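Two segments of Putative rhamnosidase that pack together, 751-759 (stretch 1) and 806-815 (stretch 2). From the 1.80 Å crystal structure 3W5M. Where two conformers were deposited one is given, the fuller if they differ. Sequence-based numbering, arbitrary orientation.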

# COMPACT_ATOMS: atom_id res chain seq x y z
N SER A 751 -23.29 0.59 -17.28
CA SER A 751 -24.66 0.11 -17.54
C SER A 751 -24.71 -1.07 -18.51
O SER A 751 -25.39 -1.03 -19.55
N ASP A 752 -23.99 -2.13 -18.17
CA ASP A 752 -23.91 -3.34 -18.98
C ASP A 752 -23.56 -4.44 -17.98
O ASP A 752 -22.42 -4.91 -17.94
N GLU A 753 -24.54 -4.81 -17.15
CA GLU A 753 -24.33 -5.71 -16.02
C GLU A 753 -24.36 -7.21 -16.37
O GLU A 753 -25.41 -7.77 -16.66
N THR A 754 -23.19 -7.85 -16.31
CA THR A 754 -23.10 -9.30 -16.53
C THR A 754 -23.64 -10.07 -15.34
O THR A 754 -23.28 -9.78 -14.18
N PRO A 755 -24.51 -11.08 -15.60
CA PRO A 755 -25.01 -11.99 -14.58
C PRO A 755 -23.88 -12.60 -13.76
O PRO A 755 -22.91 -13.12 -14.32
N LYS A 756 -23.99 -12.53 -12.44
CA LYS A 756 -22.92 -12.93 -11.54
C LYS A 756 -22.65 -14.44 -11.54
O LYS A 756 -21.54 -14.85 -11.23
N ASP A 757 -23.64 -15.27 -11.91
CA ASP A 757 -23.40 -16.72 -12.02
C ASP A 757 -22.54 -17.09 -13.24
O ASP A 757 -21.74 -18.01 -13.16
N VAL A 758 -22.68 -16.36 -14.34
CA VAL A 758 -21.79 -16.50 -15.50
C VAL A 758 -20.35 -16.15 -15.07
O VAL A 758 -19.40 -16.88 -15.34
N ILE A 759 -20.22 -15.03 -14.37
CA ILE A 759 -18.91 -14.59 -13.86
C ILE A 759 -18.30 -15.61 -12.91
O ILE A 759 -17.13 -15.99 -13.07
N LYS A 806 -24.23 -16.89 -28.53
CA LYS A 806 -24.61 -15.85 -27.59
C LYS A 806 -24.39 -16.34 -26.17
O LYS A 806 -24.70 -17.47 -25.83
N VAL A 807 -23.81 -15.48 -25.35
CA VAL A 807 -23.60 -15.82 -23.97
C VAL A 807 -24.61 -15.04 -23.13
O VAL A 807 -24.92 -13.88 -23.43
N LYS A 808 -25.12 -15.71 -22.11
CA LYS A 808 -26.08 -15.15 -21.15
C LYS A 808 -25.66 -13.78 -20.64
O LYS A 808 -24.54 -13.60 -20.12
N GLY A 809 -26.54 -12.80 -20.86
CA GLY A 809 -26.36 -11.47 -20.36
C GLY A 809 -26.03 -10.58 -21.52
O GLY A 809 -26.27 -9.37 -21.46
N ASP A 810 -25.45 -11.18 -22.56
CA ASP A 810 -25.17 -10.49 -23.81
C ASP A 810 -24.45 -9.16 -23.55
O ASP A 810 -24.70 -8.15 -24.22
N THR A 811 -23.53 -9.17 -22.58
CA THR A 811 -22.72 -8.00 -22.25
C THR A 811 -21.35 -8.07 -22.91
O THR A 811 -20.90 -9.16 -23.28
N GLN A 812 -20.69 -6.93 -23.04
CA GLN A 812 -19.32 -6.90 -23.55
C GLN A 812 -18.44 -7.84 -22.69
O GLN A 812 -17.70 -8.67 -23.23
N SER A 813 -18.56 -7.73 -21.37
CA SER A 813 -17.78 -8.54 -20.43
C SER A 813 -18.08 -10.03 -20.50
O SER A 813 -17.17 -10.83 -20.35
N ALA A 814 -19.35 -10.38 -20.76
CA ALA A 814 -19.75 -11.78 -20.97
C ALA A 814 -18.97 -12.45 -22.10
O ALA A 814 -18.57 -13.61 -21.97
N TYR A 815 -18.71 -11.72 -23.17
CA TYR A 815 -17.95 -12.28 -24.28
C TYR A 815 -16.46 -12.21 -24.01
O TYR A 815 -15.74 -13.18 -24.26

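This is a small, largely polar contact in which a loop leading into one helix lies against a turn and the start of another, held by side-chain hydrogen bonds at the second helix's N-terminus and by a salt bridge, with a modest apolar patch beside them; together the two sides bury 476 Å².

The centre is the helix start at Thr 811. Its side chain points toward stretch 1 in the p rotamer (chi1 59°), and OG1 accepts from Ala 814 N at 3.0 Å, the classic N-cap bond. The same OG1 lies 2.6 Å from Thr 754 OG1, a short hydrogen bond in which either hydroxyl could be the donor. Thr 754 leaves its backbone sideways, and its m rotamer brings OG1 to the cap and to within 3.5 Å of Ser 813 CB, while its CG2 rests 4.1 Å from Ala 814 CB. The rule is economical: one capping threonine serves both its own helix and the neighbouring segment.

Asp 752, pointing toward stretch 2 as a t rotamer, answers another free amide of the first turn. Gln 812 N donates to Asp 752 OD2 at 3.1 Å and a nearly straight 171°. Asp 752 OD1 sits 3.4 Å from Thr 811 CG2. Water 1 accepts from Ser 813 N at 3.0 Å and sits 3.1 Å from Asp 752 OD2, placed to carry the pattern on to the next amide.

Farther along, Pro 755 points toward stretch 2, where a type II turn runs from Val 807 to Asp 810, and Pro 755 CD reaches Gly 809 CA at 3.7 Å. A CB on Gly 809 would come within 2.4 Å of Pro 755 CD, a clash; the backbone angles of 108/-26 also call for glycine on their own.

Lys 808 leaves the turn sideways but, extended with all four chi angles t, runs along stretch 1 until Lys 808 NZ meets Asp 757 OD2 at 3.0 Å in a salt bridge. Asp 757 turns its carboxylate to it with chi1 p. Nearer the base of the lysine, Val 758 points toward stretch 2 as a t rotamer, its CG2 3.9 Å from Lys 808 CB and its CG1 4.3 Å from Val 807 CG1.

The turn is also braced from within its own stretch: Tyr 815 OH accepts from Val 807 N at 3.2 Å and donates to Asp 810 OD1 at 2.6 Å.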

# COMPACT_ATOMS: atom_id res chain seq x y z
CB SER A 751 -25.56 1.26 -18.03
OG SER A 751 -26.90 0.81 -18.14
CB ASP A 752 -22.81 -3.17 -20.04
CG ASP A 752 -22.96 -4.12 -21.25
OD1 ASP A 752 -24.07 -4.62 -21.51
OD2 ASP A 752 -21.94 -4.34 -21.97
CB GLU A 753 -25.34 -5.41 -14.91
CG GLU A 753 -25.24 -6.30 -13.67
CD GLU A 753 -24.18 -5.84 -12.66
OE1 GLU A 753 -23.70 -4.68 -12.76
OE2 GLU A 753 -23.83 -6.64 -11.76
CB THR A 754 -21.63 -9.74 -16.77
OG1 THR A 754 -21.04 -8.91 -17.77
CG2 THR A 754 -21.55 -11.23 -17.20
CB PRO A 755 -25.75 -13.07 -15.38
CG PRO A 755 -26.15 -12.38 -16.63
CD PRO A 755 -25.08 -11.37 -16.94
CB LYS A 756 -23.18 -12.40 -10.12
CG LYS A 756 -23.18 -10.88 -10.05
CD LYS A 756 -23.73 -10.38 -8.72
CE LYS A 756 -23.51 -8.89 -8.60
NZ LYS A 756 -23.95 -8.44 -7.25
CB ASP A 757 -24.70 -17.55 -11.98
CG ASP A 757 -25.72 -17.12 -13.04
OD1 ASP A 757 -25.79 -15.93 -13.39
OD2 ASP A 757 -26.48 -18.00 -13.51
CB VAL A 758 -22.22 -15.58 -16.66
CG1 VAL A 758 -21.23 -15.61 -17.82
CG2 VAL A 758 -23.61 -15.97 -17.16
CB ILE A 759 -19.00 -13.25 -13.09
CG1 ILE A 759 -19.43 -12.08 -13.99
CG2 ILE A 759 -17.69 -12.98 -12.33
CD1 ILE A 759 -18.63 -11.86 -15.25
CB LYS A 806 -26.07 -15.41 -27.80
CG LYS A 806 -26.22 -14.07 -28.52
CD LYS A 806 -25.99 -14.20 -30.02
CE LYS A 806 -25.97 -12.84 -30.70
NZ LYS A 806 -27.16 -12.00 -30.35
CB VAL A 807 -22.15 -15.53 -23.53
CG1 VAL A 807 -21.93 -15.97 -22.09
CG2 VAL A 807 -21.16 -16.24 -24.47
CB LYS A 808 -26.27 -16.13 -20.00
CG LYS A 808 -27.28 -15.69 -18.95
CD LYS A 808 -27.43 -16.77 -17.90
CE LYS A 808 -28.23 -16.28 -16.70
NZ LYS A 808 -28.38 -17.38 -15.70
CB ASP A 810 -26.47 -10.32 -24.62
CG ASP A 810 -26.22 -10.00 -26.09
OD1 ASP A 810 -25.27 -10.54 -26.68
OD2 ASP A 810 -26.99 -9.19 -26.67
CB THR A 811 -22.55 -7.83 -20.73
OG1 THR A 811 -21.92 -8.99 -20.18
CG2 THR A 811 -23.90 -7.63 -20.04
CB GLN A 812 -18.76 -5.47 -23.57
CG GLN A 812 -19.39 -4.56 -24.62
CD GLN A 812 -18.65 -3.25 -24.80
OE1 GLN A 812 -17.51 -3.12 -24.37
NE2 GLN A 812 -19.29 -2.27 -25.43
CB SER A 813 -17.92 -8.04 -18.99
OG SER A 813 -17.14 -6.88 -18.86
CB ALA A 814 -21.26 -11.90 -21.23
CB TYR A 815 -18.30 -11.57 -25.58
CG TYR A 815 -19.74 -11.83 -25.92
CD1 TYR A 815 -20.18 -13.14 -26.18
CD2 TYR A 815 -20.68 -10.80 -25.93
CE1 TYR A 815 -21.50 -13.39 -26.49
CE2 TYR A 815 -22.02 -11.05 -26.23
CZ TYR A 815 -22.42 -12.34 -26.49
OH TYR A 815 -23.74 -12.60 -26.79
O HOH W 1 -19.76 -5.33 -19.94